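Local structure of esterase A (Caulobacter crescentus, 5GKV) at residues Gln229-Phe241 and Arg306-Trp318. The protein is a penicillin-binding protein homolog of the beta-lactamase family that probably acts as a serine hydrolase, likely on esters. Residues are numbered along the deposited sequence; the frame is centred on the assembly and turned at random.
Sequences QFGEINPAVEAAF and RGRDLVLPYEISW
V237, in the first turn of helix 235-241, comes within 4.6 Å of V311, CA to CA, and G231 within 5.1 Å of P313, so the loop 310-313 rests against the start of the helix and the loop before it. P313, centre of an inverse gamma turn, packs CB by G231 N and CG by Q229 O. N234, the N-cap, works in both directions. Its OD1 accepts from V237 N and, weakly, from A236 N, while ND2 gives a nearly straight bond (169°) to L310 O at 2.9 Å, in the plane of the L310 carbonyl, on a lone pair. A chi1 of 63° sets CG between N234's own backbone N and carbonyl carbon, bringing OD1 back to the helix N-H groups. V311 carries the apolar packing: CG2 meets A236 CB at 3.8 Å, and CG1 meets A240 CB and, at 3.5 Å from CE2, the edge of the F241 ring. F230 lays its CZ over a face of that ring and turns its own edge to V311 O, CD1 lying 3.5 Å away. Water 1 joins V311 O to G231 N, and water 2 links L310 O with E232 O. D309 OD2 accepts from V311 N and L312 N, which approach from opposite faces of the carboxylate, and from Y169 N. This Asx turn shapes the connection between strands 305-306 and 315-318, which docks on an N-capped helix within the beta-lactamase-family fold.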
loop_
_atom_site.group_PDB
_atom_site.type_symbol
_atom_site.label_atom_id
_atom_site.label_comp_id
_atom_site.label_asym_id
_atom_site.label_seq_id
_atom_site.Cartn_x
_atom_site.Cartn_y
_atom_site.Cartn_z
ATOM N N GLN A 229 11.968 -10.932 -10.656
ATOM C CA GLN A 229 12.198 -11.018 -12.096
ATOM C C GLN A 229 11.353 -9.949 -12.785
ATOM O O GLN A 229 10.146 -10.116 -12.974
ATOM C CB GLN A 229 11.873 -12.420 -12.607
ATOM C CG GLN A 229 11.890 -12.584 -14.137
ATOM C CD GLN A 229 13.182 -12.103 -14.797
ATOM O OE1 GLN A 229 14.269 -12.207 -14.223
ATOM N NE2 GLN A 229 13.062 -11.565 -16.012
ATOM N N PHE A 230 11.992 -8.847 -13.163
ATOM C CA PHE A 230 11.297 -7.803 -13.895
ATOM C C PHE A 230 11.120 -8.198 -15.357
ATOM O O PHE A 230 11.635 -9.217 -15.828
ATOM C CB PHE A 230 12.055 -6.483 -13.786
ATOM C CG PHE A 230 11.869 -5.801 -12.475
ATOM C CD1 PHE A 230 10.809 -4.932 -12.279
ATOM C CD2 PHE A 230 12.731 -6.053 -11.419
ATOM C CE1 PHE A 230 10.616 -4.308 -11.056
ATOM C CE2 PHE A 230 12.548 -5.432 -10.192
ATOM C CZ PHE A 230 11.485 -4.552 -10.011
ATOM N N GLY A 231 10.380 -7.371 -16.082
ATOM C CA GLY A 231 10.165 -7.582 -17.498
ATOM C C GLY A 231 11.303 -7.031 -18.330
ATOM O O GLY A 231 12.455 -6.943 -17.883
ATOM N N GLU A 232 10.977 -6.645 -19.559
ATOM C CA GLU A 232 11.968 -6.016 -20.414
ATOM C C GLU A 232 12.352 -4.656 -19.849
ATOM O O GLU A 232 11.514 -3.916 -19.326
ATOM C CB GLU A 232 11.444 -5.878 -21.845
ATOM C CG GLU A 232 10.878 -7.183 -22.444
ATOM C CD GLU A 232 11.896 -8.337 -22.492
ATOM O OE1 GLU A 232 11.480 -9.487 -22.791
ATOM O OE2 GLU A 232 13.098 -8.093 -22.228
ATOM N N ILE A 233 13.643 -4.356 -19.924
ATOM C CA ILE A 233 14.158 -3.071 -19.485
ATOM C C ILE A 233 13.632 -1.969 -20.400
ATOM O O ILE A 233 13.483 -2.156 -21.617
ATOM C CB ILE A 233 15.695 -3.129 -19.461
ATOM C CG1 ILE A 233 16.170 -4.237 -18.500
ATOM C CG2 ILE A 233 16.298 -1.784 -19.110
ATOM C CD1 ILE A 233 15.671 -4.113 -17.045
ATOM N N ASN A 234 13.289 -0.836 -19.802
ATOM C CA ASN A 234 12.865 0.360 -20.515
ATOM C C ASN A 234 13.150 1.533 -19.589
ATOM O O ASN A 234 13.489 1.332 -18.415
ATOM C CB ASN A 234 11.383 0.275 -20.925
ATOM C CG ASN A 234 10.426 0.197 -19.734
ATOM O OD1 ASN A 234 10.473 1.028 -18.836
ATOM N ND2 ASN A 234 9.544 -0.806 -19.736
ATOM N N PRO A 235 13.069 2.773 -20.088
ATOM C CA PRO A 235 13.497 3.897 -19.234
ATOM C C PRO A 235 12.688 4.033 -17.941
ATOM O O PRO A 235 13.226 4.525 -16.940
ATOM C CB PRO A 235 13.332 5.117 -20.146
ATOM C CG PRO A 235 13.517 4.532 -21.561
ATOM C CD PRO A 235 12.833 3.205 -21.489
ATOM N N ALA A 236 11.428 3.594 -17.937
ATOM C CA ALA A 236 10.586 3.719 -16.747
ATOM C C ALA A 236 11.001 2.722 -15.674
ATOM O O ALA A 236 11.196 3.095 -14.512
ATOM C CB ALA A 236 9.112 3.528 -17.122
ATOM N N VAL A 237 11.142 1.445 -16.039
ATOM C CA VAL A 237 11.572 0.472 -15.034
ATOM C C VAL A 237 12.997 0.779 -14.588
ATOM O O VAL A 237 13.318 0.681 -13.401
ATOM C CB VAL A 237 11.411 -0.977 -15.553
ATOM C CG1 VAL A 237 12.358 -1.264 -16.675
ATOM C CG2 VAL A 237 11.603 -2.007 -14.411
ATOM N N GLU A 238 13.855 1.219 -15.519
ATOM C CA GLU A 238 15.218 1.623 -15.171
ATOM C C GLU A 238 15.226 2.705 -14.096
ATOM O O GLU A 238 15.907 2.576 -13.070
ATOM C CB GLU A 238 15.949 2.143 -16.406
ATOM C CG GLU A 238 16.492 1.091 -17.323
ATOM C CD GLU A 238 17.974 0.859 -17.105
ATOM O OE1 GLU A 238 18.458 -0.221 -17.509
ATOM O OE2 GLU A 238 18.642 1.753 -16.527
ATOM N N ALA A 239 14.499 3.801 -14.337
ATOM C CA ALA A 239 14.468 4.894 -13.371
ATOM C C ALA A 239 13.793 4.464 -12.070
ATOM O O ALA A 239 14.218 4.874 -10.978
ATOM C CB ALA A 239 13.761 6.108 -13.974
ATOM N N ALA A 240 12.748 3.632 -12.162
ATOM C CA ALA A 240 11.972 3.290 -10.968
ATOM C C ALA A 240 12.773 2.422 -10.010
ATOM O O ALA A 240 12.689 2.597 -8.788
ATOM C CB ALA A 240 10.676 2.565 -11.347
ATOM N N PHE A 241 13.544 1.470 -10.533
ATOM C CA PHE A 241 14.108 0.428 -9.678
ATOM C C PHE A 241 15.617 0.244 -9.776
ATOM O O PHE A 241 16.202 -0.288 -8.828
ATOM C CB PHE A 241 13.435 -0.923 -9.971
ATOM C CG PHE A 241 12.096 -1.096 -9.291
ATOM C CD1 PHE A 241 12.017 -1.259 -7.916
ATOM C CD2 PHE A 241 10.917 -1.080 -10.022
ATOM C CE1 PHE A 241 10.791 -1.412 -7.287
ATOM C CE2 PHE A 241 9.692 -1.234 -9.393
ATOM C CZ PHE A 241 9.634 -1.404 -8.025
ATOM N N ARG A 306 -6.211 -0.299 -17.894
ATOM C CA ARG A 306 -5.838 -1.694 -17.717
ATOM C C ARG A 306 -4.937 -2.124 -18.865
ATOM O O ARG A 306 -5.152 -1.725 -20.010
ATOM C CB ARG A 306 -7.081 -2.585 -17.650
ATOM C CG ARG A 306 -6.763 -4.061 -17.595
ATOM C CD ARG A 306 -8.015 -4.887 -17.464
ATOM N NE ARG A 306 -7.745 -6.277 -17.811
ATOM C CZ ARG A 306 -8.613 -7.267 -17.656
ATOM N NH1 ARG A 306 -9.805 -7.021 -17.132
ATOM N NH2 ARG A 306 -8.277 -8.502 -18.013
ATOM N N GLY A 307 -3.942 -2.930 -18.554
ATOM C CA GLY A 307 -3.004 -3.402 -19.555
ATOM C C GLY A 307 -1.669 -3.688 -18.906
ATOM O O GLY A 307 -1.506 -3.583 -17.687
ATOM N N ARG A 308 -0.713 -4.074 -19.754
ATOM C CA ARG A 308 0.638 -4.363 -19.286
ATOM C C ARG A 308 1.275 -3.117 -18.689
ATOM O O ARG A 308 1.358 -2.073 -19.339
ATOM C CB ARG A 308 1.519 -4.868 -20.434
ATOM C CG ARG A 308 2.557 -5.875 -19.969
ATOM C CD ARG A 308 1.869 -7.227 -19.825
ATOM N NE ARG A 308 2.603 -8.176 -18.998
ATOM C CZ ARG A 308 2.081 -9.323 -18.576
ATOM N NH1 ARG A 308 0.829 -9.635 -18.908
ATOM N NH2 ARG A 308 2.802 -10.151 -17.830
ATOM N N ASP A 309 1.762 -3.236 -17.464
ATOM C CA ASP A 309 2.427 -2.110 -16.833
ATOM C C ASP A 309 3.862 -2.024 -17.325
ATOM O O ASP A 309 4.523 -3.046 -17.536
ATOM C CB ASP A 309 2.387 -2.256 -15.310
ATOM C CG ASP A 309 2.757 -0.974 -14.592
ATOM O OD1 ASP A 309 1.844 -0.188 -14.272
ATOM O OD2 ASP A 309 3.957 -0.772 -14.319
ATOM N N LEU A 310 4.344 -0.794 -17.521
ATOM C CA LEU A 310 5.697 -0.602 -18.027
ATOM C C LEU A 310 6.762 -0.968 -17.002
ATOM O O LEU A 310 7.918 -1.203 -17.381
ATOM C CB LEU A 310 5.896 0.847 -18.477
ATOM C CG LEU A 310 4.966 1.343 -19.586
ATOM C CD1 LEU A 310 5.061 2.867 -19.755
ATOM C CD2 LEU A 310 5.329 0.600 -20.882
ATOM N N VAL A 311 6.404 -1.028 -15.721
ATOM C CA VAL A 311 7.357 -1.219 -14.635
ATOM C C VAL A 311 7.121 -2.543 -13.912
ATOM O O VAL A 311 8.033 -3.365 -13.785
ATOM C CB VAL A 311 7.317 -0.029 -13.641
ATOM C CG1 VAL A 311 8.251 -0.275 -12.467
ATOM C CG2 VAL A 311 7.688 1.280 -14.356
ATOM N N LEU A 312 5.907 -2.770 -13.440
ATOM C CA LEU A 312 5.589 -4.061 -12.839
ATOM C C LEU A 312 5.271 -5.063 -13.941
ATOM O O LEU A 312 4.511 -4.747 -14.861
ATOM C CB LEU A 312 4.418 -3.943 -11.862
ATOM C CG LEU A 312 4.677 -3.023 -10.660
ATOM C CD1 LEU A 312 3.426 -2.877 -9.785
ATOM C CD2 LEU A 312 5.841 -3.515 -9.818
ATOM N N PRO A 313 5.858 -6.239 -13.910
ATOM C CA PRO A 313 5.709 -7.197 -15.023
ATOM C C PRO A 313 4.396 -7.973 -14.964
ATOM O O PRO A 313 4.374 -9.209 -14.842
ATOM C CB PRO A 313 6.941 -8.099 -14.845
ATOM C CG PRO A 313 7.216 -8.084 -13.375
ATOM C CD PRO A 313 6.853 -6.676 -12.911
ATOM N N TYR A 314 3.284 -7.242 -15.082
ATOM C CA TYR A 314 1.943 -7.792 -14.942
ATOM C C TYR A 314 0.966 -6.962 -15.751
ATOM O O TYR A 314 1.178 -5.765 -15.974
ATOM C CB TYR A 314 1.442 -7.790 -13.483
ATOM C CG TYR A 314 2.294 -8.547 -12.482
ATOM C CD1 TYR A 314 1.977 -9.848 -12.101
ATOM C CD2 TYR A 314 3.384 -7.937 -11.881
ATOM C CE1 TYR A 314 2.756 -10.529 -11.169
ATOM C CE2 TYR A 314 4.158 -8.598 -10.956
ATOM C CZ TYR A 314 3.842 -9.896 -10.601
ATOM O OH TYR A 314 4.628 -10.542 -9.669
ATOM N N GLU A 315 -0.131 -7.599 -16.150
ATOM C CA GLU A 315 -1.327 -6.863 -16.536
ATOM C C GLU A 315 -2.013 -6.365 -15.264
ATOM O O GLU A 315 -2.349 -7.167 -14.386
ATOM C CB GLU A 315 -2.276 -7.744 -17.349
ATOM C CG GLU A 315 -3.247 -6.928 -18.187
ATOM C CD GLU A 315 -4.534 -7.660 -18.565
ATOM O OE1 GLU A 315 -4.512 -8.895 -18.788
ATOM O OE2 GLU A 315 -5.581 -6.981 -18.643
ATOM N N ILE A 316 -2.202 -5.051 -15.154
ATOM C CA ILE A 316 -2.785 -4.428 -13.969
ATOM C C ILE A 316 -3.968 -3.565 -14.379
ATOM O O ILE A 316 -3.916 -2.845 -15.387
ATOM C CB ILE A 316 -1.746 -3.589 -13.185
ATOM C CG1 ILE A 316 -0.583 -4.479 -12.741
ATOM C CG2 ILE A 316 -2.401 -2.861 -11.978
ATOM C CD1 ILE A 316 0.582 -3.711 -12.096
ATOM N N SER A 317 -5.042 -3.657 -13.598
ATOM C CA SER A 317 -6.172 -2.741 -13.666
ATOM C C SER A 317 -6.019 -1.777 -12.492
ATOM O O SER A 317 -6.071 -2.195 -11.332
ATOM C CB SER A 317 -7.491 -3.510 -13.592
ATOM O OG SER A 317 -8.622 -2.653 -13.467
ATOM N N TRP A 318 -5.802 -0.501 -12.793
ATOM C CA TRP A 318 -5.591 0.526 -11.774
ATOM C C TRP A 318 -6.862 1.331 -11.548
ATOM O O TRP A 318 -7.467 1.818 -12.513
ATOM C CB TRP A 318 -4.476 1.489 -12.187
ATOM C CG TRP A 318 -3.081 0.952 -12.093
ATOM C CD1 TRP A 318 -2.230 0.688 -13.130
ATOM C CD2 TRP A 318 -2.359 0.658 -10.889
ATOM N NE1 TRP A 318 -1.029 0.234 -12.646
ATOM C CE2 TRP A 318 -1.083 0.206 -11.271
ATOM C CE3 TRP A 318 -2.676 0.731 -9.519
ATOM C CZ2 TRP A 318 -0.118 -0.183 -10.340
ATOM C CZ3 TRP A 318 -1.720 0.343 -8.594
ATOM C CH2 TRP A 318 -0.453 -0.104 -9.006
HETATM O O HOH W 1 8.900 -5.054 -15.720
HETATM O O HOH W 2 9.129 -3.910 -18.190
#